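Long-range contact in putative epoxide hydrolase protein (Klebsiella pneumoniae subsp. pneumoniae, PDB 5BOV), which probably acts as an alpha/beta-fold hydrolase, perhaps an epoxide hydrolase or a monoacylglycerol lipase: residues A[40-54]-A[284-298]. Sequence-based numbering, arbitrary orientation.
Sequences WPYDIQSYAQVAPAL and HNPPQEDPTAFVQAV
Val-50 sits as a knob in a hole formed by Pro-287 of helix 286-289 and by Pro-291, Phe-294 and Val-295 of helix 291-298. Its two methyls divide the work: CG1, anti to the backbone N (chi1 168°), meets Phe-294 CD1 and Val-295 CG2, whereas CG2 turns to Pro-291 CB at 3.8 Å. One turn on, Leu-54 CD2 packs against Val-298 CG1 at 3.9 Å, and the segments of the two helices cross at -49°. Pro-287 CB touches two aromatic rings. It lies 3.7 Å above the centre of the Phe-294 ring and also approaches Tyr-47 CE1 at 3.4 Å, while the two rings meet obliquely.

At Ser-46 the contact turns polar. Asn-285 ND2 donates to Ser-46 OG (3.2 Å, 152° at the hydrogen), and the other end of the same amide, OD1, N-caps helix 286-289 by accepting from Gln-288 N at 3.1 Å. Together the two bonds hold the amide with its NH2 toward the serine, the capping N-H coming from above the carbonyl plane. A water held by Asp-43 N, Ser-46 OG and Gln-288 OE1 joins the segments again, and a second links Trp-40 O to His-284 NE2, beside the rim-to-rim pair of Tyr-42 and His-284.

Further out, Tyr-42 stacks on Trp-183 of helix 175-186, while Trp-40 N bonds to Asp-110 OD2 in a probable nucleophile elbow; the position of His-284 is consistent with the triad histidine of this fold. Tyr-47 OH bonds to Leu-37 O, and Val-50 and Val-298 rest on strand 32-37, so helices 50-56 and 291-303 pack side by side against the central sheet.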
# COMPACT_ATOMS: atom_id res chain seq x y z
N TRP A 40 -3.99 3.78 1.56
CA TRP A 40 -5.30 4.19 2.19
C TRP A 40 -5.40 5.74 2.12
O TRP A 40 -4.40 6.41 2.50
CB TRP A 40 -5.38 3.77 3.65
CG TRP A 40 -6.64 4.21 4.27
CD1 TRP A 40 -7.80 3.54 4.25
CD2 TRP A 40 -6.88 5.40 5.01
NE1 TRP A 40 -8.78 4.24 4.90
CE2 TRP A 40 -8.24 5.40 5.38
CE3 TRP A 40 -6.12 6.50 5.33
CZ2 TRP A 40 -8.82 6.48 6.07
CZ3 TRP A 40 -6.68 7.52 6.06
CH2 TRP A 40 -8.05 7.52 6.39
N PRO A 41 -6.56 6.31 1.76
CA PRO A 41 -7.73 5.64 1.22
C PRO A 41 -7.79 5.78 -0.30
O PRO A 41 -8.44 6.66 -0.87
CB PRO A 41 -8.87 6.43 1.90
CG PRO A 41 -8.29 7.82 2.13
CD PRO A 41 -6.80 7.75 1.98
N TYR A 42 -6.91 5.01 -0.95
CA TYR A 42 -6.72 5.07 -2.40
C TYR A 42 -7.08 3.74 -2.99
O TYR A 42 -7.56 2.83 -2.26
CB TYR A 42 -5.31 5.49 -2.75
CG TYR A 42 -4.90 6.79 -2.05
CD1 TYR A 42 -5.08 7.98 -2.68
CD2 TYR A 42 -4.24 6.80 -0.84
CE1 TYR A 42 -4.70 9.19 -2.09
CE2 TYR A 42 -3.84 7.95 -0.25
CZ TYR A 42 -4.06 9.15 -0.87
OH TYR A 42 -3.64 10.30 -0.24
N ASP A 43 -6.86 3.54 -4.29
CA ASP A 43 -7.11 2.21 -4.85
C ASP A 43 -6.24 1.95 -6.09
O ASP A 43 -5.27 2.69 -6.30
CB ASP A 43 -8.60 1.96 -5.14
CG ASP A 43 -9.08 2.61 -6.40
OD1 ASP A 43 -8.40 3.49 -6.95
OD2 ASP A 43 -10.25 2.30 -6.74
N ILE A 44 -6.58 0.94 -6.88
CA ILE A 44 -5.80 0.58 -8.05
C ILE A 44 -5.63 1.73 -9.06
O ILE A 44 -4.72 1.75 -9.89
CB ILE A 44 -6.37 -0.66 -8.77
CG1 ILE A 44 -7.76 -0.42 -9.33
CG2 ILE A 44 -6.33 -1.86 -7.80
CD1 ILE A 44 -8.24 -1.50 -10.23
N GLN A 45 -6.56 2.72 -9.05
CA GLN A 45 -6.42 3.83 -9.97
C GLN A 45 -5.16 4.63 -9.77
O GLN A 45 -4.73 5.40 -10.65
CB GLN A 45 -7.65 4.76 -9.93
CG GLN A 45 -8.98 4.08 -10.24
CD GLN A 45 -9.01 3.21 -11.50
OE1 GLN A 45 -9.66 2.11 -11.47
NE2 GLN A 45 -8.44 3.64 -12.52
N SER A 46 -4.51 4.48 -8.61
CA SER A 46 -3.22 5.08 -8.37
C SER A 46 -2.17 4.63 -9.45
O SER A 46 -1.24 5.39 -9.70
CB SER A 46 -2.68 4.63 -7.02
OG SER A 46 -3.48 5.08 -5.93
N TYR A 47 -2.44 3.49 -10.09
CA TYR A 47 -1.56 2.93 -11.08
C TYR A 47 -2.19 2.85 -12.44
O TYR A 47 -1.61 2.23 -13.33
CB TYR A 47 -1.11 1.55 -10.61
CG TYR A 47 -0.40 1.60 -9.25
CD1 TYR A 47 0.88 2.14 -9.15
CD2 TYR A 47 -1.02 1.15 -8.09
CE1 TYR A 47 1.57 2.15 -7.97
CE2 TYR A 47 -0.37 1.20 -6.86
CZ TYR A 47 0.91 1.71 -6.78
OH TYR A 47 1.61 1.72 -5.61
N ALA A 48 -3.23 3.65 -12.70
CA ALA A 48 -3.88 3.58 -14.01
C ALA A 48 -3.01 4.08 -15.11
O ALA A 48 -3.26 3.75 -16.30
CB ALA A 48 -5.21 4.32 -14.00
N GLN A 49 -2.09 4.99 -14.84
CA GLN A 49 -1.09 5.45 -15.81
C GLN A 49 0.23 4.72 -15.71
O GLN A 49 0.82 4.32 -16.75
CB GLN A 49 -0.88 6.96 -15.78
CG GLN A 49 -2.16 7.67 -16.10
CD GLN A 49 -1.98 9.20 -16.10
OE1 GLN A 49 -1.77 9.83 -15.06
NE2 GLN A 49 -2.13 9.82 -17.29
N VAL A 50 0.66 4.42 -14.51
CA VAL A 50 1.91 3.67 -14.32
C VAL A 50 1.85 2.30 -14.97
O VAL A 50 2.81 1.88 -15.66
CB VAL A 50 2.21 3.50 -12.81
CG1 VAL A 50 3.33 2.50 -12.54
CG2 VAL A 50 2.48 4.84 -12.17
N ALA A 51 0.76 1.57 -14.76
CA ALA A 51 0.73 0.18 -15.20
C ALA A 51 0.78 0.02 -16.73
O ALA A 51 1.59 -0.75 -17.23
CB ALA A 51 -0.48 -0.54 -14.56
N PRO A 52 -0.00 0.80 -17.52
CA PRO A 52 0.08 0.57 -18.93
C PRO A 52 1.42 1.03 -19.47
O PRO A 52 1.88 0.46 -20.47
CB PRO A 52 -1.06 1.42 -19.51
CG PRO A 52 -2.01 1.63 -18.39
CD PRO A 52 -1.24 1.54 -17.15
N ALA A 53 2.04 2.02 -18.84
CA ALA A 53 3.37 2.47 -19.29
C ALA A 53 4.38 1.35 -19.09
O ALA A 53 5.22 1.09 -19.97
CB ALA A 53 3.83 3.69 -18.51
N LEU A 54 4.34 0.69 -17.97
CA LEU A 54 5.23 -0.49 -17.73
C LEU A 54 4.92 -1.63 -18.67
O LEU A 54 5.84 -2.31 -19.19
CB LEU A 54 5.11 -0.93 -16.30
CG LEU A 54 5.78 -0.03 -15.26
CD1 LEU A 54 5.34 -0.38 -13.86
CD2 LEU A 54 7.29 -0.08 -15.33
N HIS A 284 1.60 12.64 -1.22
CA HIS A 284 1.55 11.35 -0.60
C HIS A 284 1.33 10.19 -1.57
O HIS A 284 1.53 9.01 -1.19
CB HIS A 284 0.41 11.42 0.40
CG HIS A 284 0.20 10.19 1.20
ND1 HIS A 284 1.18 9.64 1.99
CD2 HIS A 284 -0.92 9.48 1.44
CE1 HIS A 284 0.69 8.58 2.62
NE2 HIS A 284 -0.58 8.49 2.34
N ASN A 285 0.91 10.50 -2.79
CA ASN A 285 0.63 9.43 -3.80
C ASN A 285 1.46 9.63 -5.09
O ASN A 285 0.95 10.09 -6.11
CB ASN A 285 -0.88 9.39 -4.05
CG ASN A 285 -1.32 8.25 -4.93
OD1 ASN A 285 -0.51 7.57 -5.59
ND2 ASN A 285 -2.62 8.02 -4.97
N PRO A 286 2.77 9.35 -5.02
CA PRO A 286 3.59 9.53 -6.18
C PRO A 286 3.15 8.80 -7.44
O PRO A 286 3.25 9.35 -8.53
CB PRO A 286 4.97 9.05 -5.70
CG PRO A 286 4.99 9.37 -4.26
CD PRO A 286 3.63 9.06 -3.82
N PRO A 287 2.64 7.56 -7.29
CA PRO A 287 2.30 6.97 -8.62
C PRO A 287 1.15 7.67 -9.32
O PRO A 287 1.12 7.74 -10.54
CB PRO A 287 1.93 5.53 -8.30
CG PRO A 287 1.67 5.47 -6.81
CD PRO A 287 2.50 6.60 -6.22
N GLN A 288 0.16 8.10 -8.55
CA GLN A 288 -0.99 8.74 -9.18
C GLN A 288 -0.62 10.19 -9.60
O GLN A 288 -1.09 10.67 -10.67
CB GLN A 288 -2.18 8.76 -8.27
CG GLN A 288 -3.47 8.88 -9.10
CD GLN A 288 -4.75 8.46 -8.36
OE1 GLN A 288 -4.74 7.83 -7.33
NE2 GLN A 288 -5.89 8.83 -8.97
N GLU A 289 0.16 10.86 -8.79
CA GLU A 289 0.50 12.29 -8.97
C GLU A 289 1.63 12.50 -9.93
O GLU A 289 1.66 13.52 -10.60
CB GLU A 289 0.90 12.90 -7.63
CG GLU A 289 -0.24 12.93 -6.63
CD GLU A 289 0.23 13.48 -5.27
OE1 GLU A 289 0.79 14.63 -5.32
OE2 GLU A 289 -0.05 12.84 -4.25
N ASP A 290 2.60 11.60 -10.00
CA ASP A 290 3.77 11.69 -10.85
C ASP A 290 4.12 10.32 -11.47
O ASP A 290 5.17 9.73 -11.17
CB ASP A 290 4.96 12.25 -10.07
CG ASP A 290 6.12 12.74 -11.01
OD1 ASP A 290 6.10 12.48 -12.23
OD2 ASP A 290 7.07 13.23 -10.40
N PRO A 291 3.23 9.81 -12.30
CA PRO A 291 3.40 8.47 -12.85
C PRO A 291 4.71 8.32 -13.68
O PRO A 291 5.29 7.26 -13.63
CB PRO A 291 2.15 8.25 -13.71
CG PRO A 291 1.66 9.64 -14.00
CD PRO A 291 1.97 10.43 -12.76
N THR A 292 5.14 9.39 -14.37
CA THR A 292 6.41 9.31 -15.13
C THR A 292 7.58 8.99 -14.22
O THR A 292 8.37 8.10 -14.51
CB THR A 292 6.64 10.63 -15.93
OG1 THR A 292 5.51 10.78 -16.80
CG2 THR A 292 7.87 10.55 -16.75
N ALA A 293 7.71 9.70 -13.11
CA ALA A 293 8.81 9.48 -12.22
C ALA A 293 8.65 8.11 -11.54
O ALA A 293 9.65 7.46 -11.26
CB ALA A 293 8.91 10.57 -11.15
N PHE A 294 7.42 7.70 -11.27
CA PHE A 294 7.25 6.44 -10.59
C PHE A 294 7.64 5.26 -11.51
O PHE A 294 8.33 4.32 -11.06
CB PHE A 294 5.81 6.28 -10.11
CG PHE A 294 5.65 5.19 -9.12
CD1 PHE A 294 5.37 3.91 -9.49
CD2 PHE A 294 5.74 5.49 -7.76
CE1 PHE A 294 5.22 2.91 -8.56
CE2 PHE A 294 5.59 4.47 -6.83
CZ PHE A 294 5.34 3.20 -7.25
N VAL A 295 7.17 5.30 -12.74
CA VAL A 295 7.62 4.33 -13.73
C VAL A 295 9.17 4.26 -13.82
O VAL A 295 9.72 3.15 -13.81
CB VAL A 295 7.03 4.66 -15.10
CG1 VAL A 295 7.66 3.78 -16.20
CG2 VAL A 295 5.55 4.47 -15.11
N GLN A 296 9.81 5.39 -13.89
CA GLN A 296 11.30 5.44 -13.95
C GLN A 296 11.90 4.74 -12.74
O GLN A 296 12.89 4.00 -12.84
CB GLN A 296 11.85 6.86 -14.08
CG GLN A 296 13.34 6.90 -14.45
CD GLN A 296 13.61 6.33 -15.81
OE1 GLN A 296 13.02 6.79 -16.84
NE2 GLN A 296 14.43 5.28 -15.89
N ALA A 297 11.33 5.00 -11.56
CA ALA A 297 11.79 4.31 -10.37
C ALA A 297 11.65 2.78 -10.40
O ALA A 297 12.56 2.05 -9.98
CB ALA A 297 11.09 4.87 -9.13
N VAL A 298 10.56 2.30 -10.92
CA VAL A 298 10.35 0.84 -11.03
C VAL A 298 11.35 0.24 -12.03
O VAL A 298 11.97 -0.75 -11.72
CB VAL A 298 8.89 0.48 -11.46
CG1 VAL A 298 8.74 -0.99 -11.79
CG2 VAL A 298 7.88 0.88 -10.36
O HOH W 1 -2.73 7.58 4.22
O HOH W 2 -6.41 6.06 -6.00
O HOH W 3 -1.67 8.72 -12.72